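Local coordinates for Ycf54-like protein (Synechocystis sp. PCC 6803, PDB 5M2P) that probably acts as an accessory component of the magnesium-protoporphyrin IX monomethyl ester cyclase, supporting protochlorophyllide formation in chlorophyll synthesis, at residues Glu20-Arg30 and Asn75-Leu86. Residues are numbered along the deposited sequence; the frame is centred on the assembly and turned at random. Where two conformers were deposited one is given.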
loop_
_atom_site.group_PDB
_atom_site.type_symbol
_atom_site.label_atom_id
_atom_site.label_comp_id
_atom_site.label_asym_id
_atom_site.label_seq_id
_atom_site.Cartn_x
_atom_site.Cartn_y
_atom_site.Cartn_z
ATOM N N GLU A 20 -6.235 -8.909 10.519
ATOM C CA GLU A 20 -7.094 -7.747 10.291
ATOM C C GLU A 20 -8.151 -8.052 9.217
ATOM O O GLU A 20 -8.311 -7.320 8.247
ATOM C CB GLU A 20 -6.231 -6.543 9.935
ATOM C CG GLU A 20 -5.250 -6.130 11.035
ATOM C CD GLU A 20 -5.896 -5.371 12.175
ATOM O OE1 GLU A 20 -6.992 -4.812 11.977
ATOM O OE2 GLU A 20 -5.293 -5.323 13.273
ATOM N N GLU A 21 -8.879 -9.150 9.388
ATOM C CA GLU A 21 -9.896 -9.523 8.409
ATOM C C GLU A 21 -11.009 -8.511 8.205
ATOM O O GLU A 21 -11.369 -8.256 7.058
ATOM C CB GLU A 21 -10.477 -10.897 8.705
ATOM C CG GLU A 21 -9.751 -12.027 7.987
ATOM C CD GLU A 21 -9.670 -11.810 6.476
ATOM O OE1 GLU A 21 -10.727 -11.590 5.847
ATOM O OE2 GLU A 21 -8.553 -11.850 5.916
ATOM N N PRO A 22 -11.542 -7.897 9.277
ATOM C CA PRO A 22 -12.552 -6.860 9.042
ATOM C C PRO A 22 -12.001 -5.762 8.119
ATOM O O PRO A 22 -12.712 -5.281 7.246
ATOM C CB PRO A 22 -12.863 -6.339 10.463
ATOM C CG PRO A 22 -12.629 -7.526 11.324
ATOM C CD PRO A 22 -11.442 -8.233 10.709
ATOM N N PHE A 23 -10.732 -5.397 8.291
ATOM C CA PHE A 23 -10.104 -4.411 7.413
ATOM C C PHE A 23 -10.089 -4.887 5.953
ATOM O O PHE A 23 -10.398 -4.129 5.018
ATOM C CB PHE A 23 -8.676 -4.070 7.884
ATOM C CG PHE A 23 -7.915 -3.200 6.913
ATOM C CD1 PHE A 23 -8.131 -1.847 6.885
ATOM C CD2 PHE A 23 -7.025 -3.736 6.024
ATOM C CE1 PHE A 23 -7.471 -1.053 5.989
ATOM C CE2 PHE A 23 -6.357 -2.940 5.120
ATOM C CZ PHE A 23 -6.579 -1.598 5.098
ATOM N N GLU A 24 -9.676 -6.120 5.752
ATOM C CA GLU A 24 -9.659 -6.652 4.411
ATOM C C GLU A 24 -11.060 -6.669 3.819
ATOM O O GLU A 24 -11.221 -6.436 2.625
ATOM C CB GLU A 24 -9.046 -8.040 4.402
ATOM C CG GLU A 24 -7.548 -8.056 4.624
ATOM C CD GLU A 24 -6.800 -7.339 3.509
ATOM O OE1 GLU A 24 -7.272 -7.328 2.352
ATOM O OE2 GLU A 24 -5.744 -6.765 3.777
ATOM N N GLU A 25 -12.084 -6.922 4.633
ATOM C CA GLU A 25 -13.460 -6.855 4.144
ATOM C C GLU A 25 -13.847 -5.439 3.726
ATOM O O GLU A 25 -14.554 -5.252 2.743
ATOM C CB GLU A 25 -14.465 -7.395 5.194
ATOM C CG GLU A 25 -15.934 -7.325 4.777
ATOM C CD GLU A 25 -16.213 -8.078 3.490
ATOM O OE1 GLU A 25 -15.657 -9.185 3.308
ATOM O OE2 GLU A 25 -16.985 -7.560 2.657
ATOM N N VAL A 26 -13.374 -4.432 4.453
ATOM C CA VAL A 26 -13.613 -3.053 4.072
ATOM C C VAL A 26 -13.013 -2.779 2.701
ATOM O O VAL A 26 -13.652 -2.141 1.868
ATOM C CB VAL A 26 -13.066 -2.033 5.102
ATOM C CG1 VAL A 26 -13.184 -0.613 4.587
ATOM C CG2 VAL A 26 -13.817 -2.170 6.420
ATOM N N LEU A 27 -11.803 -3.280 2.467
ATOM C CA LEU A 27 -11.162 -3.060 1.160
ATOM C C LEU A 27 -11.926 -3.769 0.052
ATOM O O LEU A 27 -12.095 -3.218 -1.025
ATOM C CB LEU A 27 -9.730 -3.568 1.158
ATOM C CG LEU A 27 -8.722 -2.881 2.049
ATOM C CD1 LEU A 27 -7.337 -3.415 1.750
ATOM C CD2 LEU A 27 -8.778 -1.400 1.800
ATOM N N LYS A 28 -12.365 -5.002 0.300
ATOM C CA LYS A 28 -13.191 -5.719 -0.698
ATOM C C LYS A 28 -14.465 -4.934 -1.002
ATOM O O LYS A 28 -14.826 -4.751 -2.167
ATOM C CB LYS A 28 -13.535 -7.109 -0.178
ATOM C CG LYS A 28 -14.354 -7.952 -1.139
ATOM C CD LYS A 28 -15.011 -9.124 -0.419
ATOM C CE LYS A 28 -15.850 -9.980 -1.350
ATOM N NZ LYS A 28 -15.017 -11.041 -1.984
ATOM N N GLU A 29 -15.150 -4.456 0.034
ATOM C CA GLU A 29 -16.356 -3.669 -0.172
ATOM C C GLU A 29 -16.082 -2.383 -0.917
ATOM O O GLU A 29 -16.885 -1.958 -1.744
ATOM C CB GLU A 29 -17.063 -3.385 1.154
ATOM C CG GLU A 29 -17.818 -4.599 1.676
ATOM C CD GLU A 29 -18.799 -5.142 0.641
ATOM O OE1 GLU A 29 -19.688 -4.365 0.212
ATOM O OE2 GLU A 29 -18.658 -6.326 0.232
ATOM N N ARG A 30 -14.922 -1.783 -0.659
ATOM C CA ARG A 30 -14.561 -0.551 -1.347
ATOM C C ARG A 30 -14.335 -0.824 -2.846
ATOM O O ARG A 30 -14.810 -0.073 -3.681
ATOM C CB ARG A 30 -13.321 0.081 -0.721
ATOM C CG ARG A 30 -12.990 1.475 -1.228
ATOM C CD ARG A 30 -11.647 1.932 -0.649
ATOM N NE ARG A 30 -11.223 3.281 -1.068
ATOM C CZ ARG A 30 -11.664 4.410 -0.512
ATOM N NH1 ARG A 30 -12.547 4.367 0.482
ATOM N NH2 ARG A 30 -11.232 5.579 -0.954
ATOM N N ASN A 75 -4.759 8.223 -3.505
ATOM C CA ASN A 75 -5.637 9.037 -2.670
ATOM C C ASN A 75 -5.052 9.147 -1.271
ATOM O O ASN A 75 -5.120 8.199 -0.493
ATOM C CB ASN A 75 -7.032 8.410 -2.624
ATOM C CG ASN A 75 -8.012 9.191 -1.768
ATOM O OD1 ASN A 75 -7.626 10.074 -1.002
ATOM N ND2 ASN A 75 -9.281 8.862 -1.891
ATOM N N LYS A 76 -4.399 10.264 -0.972
ATOM C CA LYS A 76 -3.737 10.432 0.332
ATOM C C LYS A 76 -4.713 10.215 1.489
ATOM O O LYS A 76 -4.366 9.632 2.504
ATOM C CB LYS A 76 -3.042 11.798 0.468
ATOM C CG LYS A 76 -2.131 11.890 1.696
ATOM C CD LYS A 76 -1.366 13.201 1.805
ATOM C CE LYS A 76 -0.215 13.059 2.783
ATOM N NZ LYS A 76 0.602 14.298 2.870
ATOM N N SER A 77 -5.925 10.719 1.339
ATOM C CA SER A 77 -6.827 10.645 2.470
ATOM C C SER A 77 -7.198 9.207 2.802
ATOM O O SER A 77 -7.441 8.895 3.962
ATOM C CB SER A 77 -8.050 11.499 2.232
ATOM O OG SER A 77 -8.840 11.041 1.172
ATOM N N PHE A 78 -7.186 8.317 1.815
ATOM C CA PHE A 78 -7.456 6.917 2.055
ATOM C C PHE A 78 -6.351 6.309 2.906
ATOM O O PHE A 78 -6.607 5.570 3.852
ATOM C CB PHE A 78 -7.642 6.162 0.735
ATOM C CG PHE A 78 -7.869 4.706 0.929
ATOM C CD1 PHE A 78 -8.999 4.257 1.590
ATOM C CD2 PHE A 78 -6.948 3.770 0.488
ATOM C CE1 PHE A 78 -9.215 2.919 1.796
ATOM C CE2 PHE A 78 -7.173 2.410 0.692
ATOM C CZ PHE A 78 -8.315 1.996 1.350
ATOM N N ILE A 79 -5.103 6.654 2.621
ATOM C CA ILE A 79 -3.993 6.117 3.410
ATOM C C ILE A 79 -3.956 6.701 4.814
ATOM O O ILE A 79 -3.585 6.020 5.739
ATOM C CB ILE A 79 -2.655 6.218 2.641
ATOM C CG1 ILE A 79 -2.728 5.418 1.333
ATOM C CG2 ILE A 79 -1.500 5.726 3.496
ATOM C CD1 ILE A 79 -2.929 3.940 1.512
ATOM N N VAL A 80 -4.391 7.946 4.989
ATOM C CA VAL A 80 -4.522 8.509 6.320
ATOM C C VAL A 80 -5.487 7.629 7.130
ATOM O O VAL A 80 -5.206 7.278 8.288
ATOM C CB VAL A 80 -5.040 9.971 6.256
ATOM C CG1 VAL A 80 -5.436 10.463 7.641
ATOM C CG2 VAL A 80 -3.972 10.857 5.646
ATOM N N TRP A 81 -6.609 7.269 6.523
ATOM C CA TRP A 81 -7.594 6.385 7.158
ATOM C C TRP A 81 -6.987 5.024 7.461
ATOM O O TRP A 81 -7.159 4.498 8.538
ATOM C CB TRP A 81 -8.857 6.220 6.307
ATOM C CG TRP A 81 -9.770 5.117 6.798
ATOM C CD1 TRP A 81 -10.637 5.181 7.834
ATOM C CD2 TRP A 81 -9.811 3.761 6.310
ATOM N NE1 TRP A 81 -11.225 3.958 8.027
ATOM C CE2 TRP A 81 -10.734 3.069 7.103
ATOM C CE3 TRP A 81 -9.144 3.071 5.280
ATOM C CZ2 TRP A 81 -11.018 1.730 6.910
ATOM C CZ3 TRP A 81 -9.435 1.752 5.079
ATOM C CH2 TRP A 81 -10.368 1.090 5.883
ATOM N N VAL A 82 -6.264 4.464 6.505
ATOM C CA VAL A 82 -5.670 3.144 6.729
ATOM C C VAL A 82 -4.754 3.178 7.949
ATOM O O VAL A 82 -4.766 2.254 8.781
ATOM C CB VAL A 82 -4.879 2.651 5.488
ATOM C CG1 VAL A 82 -4.073 1.410 5.810
ATOM C CG2 VAL A 82 -5.789 2.397 4.291
ATOM N N LYS A 83 -3.943 4.230 8.069
ATOM C CA LYS A 83 -3.048 4.321 9.220
ATOM C C LYS A 83 -3.827 4.393 10.530
ATOM O O LYS A 83 -3.461 3.788 11.519
ATOM C CB LYS A 83 -2.066 5.487 9.049
ATOM C CG LYS A 83 -1.322 5.904 10.315
ATOM C CD LYS A 83 -0.434 4.893 11.030
ATOM C CE LYS A 83 0.062 5.513 12.342
ATOM N NZ LYS A 83 0.906 4.606 13.180
ATOM N N LEU A 84 -4.881 5.203 10.567
ATOM C CA LEU A 84 -5.653 5.362 11.795
ATOM C C LEU A 84 -6.422 4.090 12.124
ATOM O O LEU A 84 -6.676 3.809 13.288
ATOM C CB LEU A 84 -6.606 6.535 11.629
ATOM C CG LEU A 84 -5.943 7.892 11.543
ATOM C CD1 LEU A 84 -7.015 8.869 11.132
ATOM C CD2 LEU A 84 -5.286 8.314 12.850
ATOM N N ARG A 85 -6.804 3.329 11.099
ATOM C CA ARG A 85 -7.577 2.098 11.282
ATOM C C ARG A 85 -6.680 0.956 11.744
ATOM O O ARG A 85 -7.049 0.192 12.632
ATOM C CB ARG A 85 -8.304 1.745 9.979
ATOM C CG ARG A 85 -8.944 0.372 9.915
ATOM C CD ARG A 85 -10.338 0.347 10.508
ATOM N NE ARG A 85 -10.764 -1.039 10.578
ATOM C CZ ARG A 85 -11.958 -1.480 10.222
ATOM N NH1 ARG A 85 -12.859 -0.649 9.737
ATOM N NH2 ARG A 85 -12.221 -2.769 10.322
ATOM N N LEU A 86 -5.503 0.828 11.130
ATOM C CA LEU A 86 -4.589 -0.284 11.435
ATOM C C LEU A 86 -3.561 0.007 12.499
ATOM O O LEU A 86 -3.188 -0.910 13.263
ATOM C CB LEU A 86 -3.843 -0.739 10.188
ATOM C CG LEU A 86 -4.725 -1.346 9.124
ATOM C CD1 LEU A 86 -3.869 -1.739 7.938
ATOM C CD2 LEU A 86 -5.497 -2.553 9.639
#
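F23 is a knob set into a hole formed by W81, V82, R85 and L86. L86 covers one face of its ring, with CD1 4.0 Å from the ring centroid and nearly on the ring normal, a CH-pi contact. The six-membered ring of W81 lies near parallel to F23, planes at 22°, but slid aside so that the two barely overlap. Their nearest atoms, F23 CE1 and W81 CZ3, lie 3.5 Å apart. The F23 side chain reaches across because CG is anti to the backbone N (chi1 172°). With an alanine here the hole would probably be left unfilled, and L86 and W81 would lose the ring they share. Further along, V26 CG1 meets W81 CH2 at 3.5 Å, and L27 CD2 comes at the edge of the F78 ring, in its plane.

Helices 21-36 and 76-86 run antiparallel, with segment axes 11.6 Å apart at an angle of 159°. They belong to an alpha+beta fold with a four-stranded antiparallel sheet, whose strands 68-73 and 5-13 touch the inner side chains: L27 and F78 on I71, V82 on A10.

No hydrogen bond crosses between the two segments. The R30 chain is extended from CG to NE and lays its guanidinium over one face of F78, offset toward the ring's rim. F78 CD1 sits over the centre of the guanidinium, 3.4 Å from R30 CZ. F43 makes a cation-pi contact with the same guanidinium. In one of its two modelled conformers, R85 bends at chi2, bringing NH2 3.6 Å from P22 CB, which lies at the edge of the guanidinium; this placement is provisional. At the far end, E20 OE1 touches L86 CD2 at 3.6 Å.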